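Local coordinates for protein FdhC (Acinetobacter nosocomialis, PDB 5KTC) that transfers a 3-hydroxybutanoyl group, probably from its coenzyme A thioester, to the amino group of a dTDP-linked 3-amino-3,6-dideoxy-d-galactose, as a GNAT-superfamily N-acyltransferase, at residues T41-I44 with K45-A48. Numbering follows the deposited sequence.
With FUH ([[(2~{R},3~{S},5~{R})-5-[5-methyl-2,4-bis(oxidanylidene)pyrimidin-1-yl]-3-oxidanyl-oxolan-2-yl]methoxy-oxidanyl-phosphoryl] [(2~{R},3~{R},4~{S},5~{R},6~{R})-6-methyl-3,5-bis(oxidanyl)-4-[[(3~{R})-3-oxidanylbutanoyl]amino]oxan-2-yl] hydrogen phosphate), chain C.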
# COMPACT_ATOMS: atom_id res chain seq x y z
N THR A 41 -18.64 -1.60 5.74
CA THR A 41 -19.34 -2.43 6.68
C THR A 41 -18.53 -2.78 7.93
O THR A 41 -17.30 -3.03 7.84
CB THR A 41 -19.85 -3.73 6.01
OG1 THR A 41 -20.69 -4.40 6.95
CG2 THR A 41 -18.69 -4.71 5.62
N GLY A 42 -19.22 -2.77 9.07
CA GLY A 42 -18.74 -3.35 10.31
C GLY A 42 -19.26 -4.78 10.49
O GLY A 42 -19.04 -5.39 11.54
N ASP A 43 -19.94 -5.33 9.48
CA ASP A 43 -20.47 -6.67 9.58
C ASP A 43 -19.46 -7.66 8.96
O ASP A 43 -19.18 -7.64 7.75
CB ASP A 43 -21.84 -6.77 8.90
CG ASP A 43 -22.32 -8.18 8.82
OD1 ASP A 43 -22.46 -8.82 9.86
OD2 ASP A 43 -22.50 -8.68 7.70
N ILE A 44 -18.96 -8.56 9.79
CA ILE A 44 -17.91 -9.54 9.34
C ILE A 44 -18.32 -10.29 8.14
O ILE A 44 -17.55 -10.37 7.20
CB ILE A 44 -17.50 -10.49 10.47
CG1 ILE A 44 -16.85 -9.66 11.59
CG2 ILE A 44 -16.56 -11.59 9.95
CD1 ILE A 44 -16.53 -10.45 12.85
N LYS A 45 -19.54 -10.82 8.12
CA LYS A 45 -19.98 -11.58 6.91
C LYS A 45 -20.06 -10.76 5.64
O LYS A 45 -19.78 -11.25 4.53
CB LYS A 45 -21.34 -12.30 7.18
CG LYS A 45 -21.15 -13.58 7.96
CD LYS A 45 -22.44 -14.18 8.52
CE LYS A 45 -22.13 -15.56 9.13
NZ LYS A 45 -23.09 -15.99 10.18
N SER A 46 -20.48 -9.51 5.79
CA SER A 46 -20.49 -8.61 4.65
C SER A 46 -19.08 -8.36 4.16
O SER A 46 -18.85 -8.36 2.98
CB SER A 46 -21.15 -7.26 4.96
OG SER A 46 -22.50 -7.52 5.35
N GLN A 47 -18.15 -8.18 5.08
CA GLN A 47 -16.76 -7.98 4.66
C GLN A 47 -16.19 -9.27 4.00
O GLN A 47 -15.48 -9.17 3.02
CB GLN A 47 -15.92 -7.50 5.82
CG GLN A 47 -14.44 -7.30 5.53
CD GLN A 47 -14.14 -6.25 4.53
OE1 GLN A 47 -14.69 -5.17 4.55
NE2 GLN A 47 -13.17 -6.52 3.65
N ALA A 48 -16.52 -10.44 4.54
CA ALA A 48 -16.13 -11.71 3.94
C ALA A 48 -16.65 -11.74 2.52
O ALA A 48 -15.91 -12.14 1.59
CB ALA A 48 -16.67 -12.90 4.71
O1 FUH C . -5.22 4.99 0.34
C1 FUH C . -5.26 5.83 -0.56
C2 FUH C . -4.05 6.26 -1.32
C3 FUH C . -2.78 6.05 -0.54
O2 FUH C . -2.44 7.22 0.26
C4 FUH C . -1.61 5.83 -1.47
N1 FUH C . -6.46 6.41 -0.98
C5 FUH C . -7.74 5.84 -0.56
C6 FUH C . -8.72 6.93 -0.10
O3 FUH C . -8.85 7.82 -1.13
C7 FUH C . -10.12 6.42 0.15
C8 FUH C . -11.18 7.53 0.33
O4 FUH C . -10.57 5.61 -0.95
C9 FUH C . -8.34 5.07 -1.73
O5 FUH C . -7.57 3.91 -2.06
C10 FUH C . -9.68 4.55 -1.35
O6 FUH C . -9.49 3.65 -0.27
P1 FUH C . -10.62 2.68 0.21
O7 FUH C . -11.59 3.34 1.13
O8 FUH C . -9.86 1.57 0.93
O9 FUH C . -11.26 1.89 -1.01
P2 FUH C . -12.42 2.27 -2.04
O10 FUH C . -11.88 2.01 -3.41
O11 FUH C . -12.79 3.72 -1.77
O12 FUH C . -13.50 1.22 -1.60
C11 FUH C . -14.52 0.81 -2.52
C12 FUH C . -15.73 0.41 -1.72
C13 FUH C . -16.11 1.41 -0.61
O13 FUH C . -17.53 1.49 -0.42
C14 FUH C . -15.56 0.81 0.67
C15 FUH C . -15.67 -0.67 0.37
O14 FUH C . -15.49 -0.84 -1.06
N2 FUH C . -14.61 -1.54 0.93
C16 FUH C . -13.32 -1.43 0.53
C17 FUH C . -12.35 -2.31 1.03
C18 FUH C . -10.90 -2.23 0.60
C19 FUH C . -12.78 -3.28 1.98
O15 FUH C . -11.93 -4.15 2.43
N3 FUH C . -14.07 -3.37 2.36
C20 FUH C . -14.96 -2.54 1.80
O16 FUH C . -16.22 -2.61 2.20
O HOH W 1 -15.10 -3.08 6.25
O HOH W 2 -23.16 -4.51 6.19
O HOH W 3 -21.17 -11.10 10.36
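D43 caps the amino end of helix 44-59 by reaching forward to S46, a classic N-cap at the start of a helix that contributes to the nucleotide-sugar pocket of this GNAT-type acyltransferase. With CG anti to the backbone N (chi1 172°), the carboxylate is set beside the first turn, where OD2 accepts two hydrogen bonds from the same residue. S46 OG donates to D43 OD2 at 2.6 Å, meeting the anti lone pair of that oxygen. S46 N approaches D43 OD2 at 2.9 Å from above the carboxylate plane. The other oxygen is also engaged: a water donates to D43 OD1 and accepts from K45 N, so a second amide of the first turn is satisfied through solvent.

Main-chain bonds continue the turn, from Q47 N to D43 O and from A48 N to I44 O.

Ahead of the cap, T41 forms an ST turn, its OG1 accepting from D43 N at 2.8 Å. The T41 methyl CG2 packs over the helix start, 3.6 Å from S46 CB, and a water links T41 OG1 with S46 OG.

Q47, resting on helix 21-28 through A21, I24 and C25, turns its amide to the thymine of the bound product. The bend at chi2 (64°) brings that amide to the base, where two complementary bonds form: FUH N3 donates to Q47 OE1 almost straight (170°), and Q47 NE2 donates to FUH O15 at 2.9 Å. A water bonded to T41 O donates its other hydrogen to Q47 OE1 at 2.7 Å.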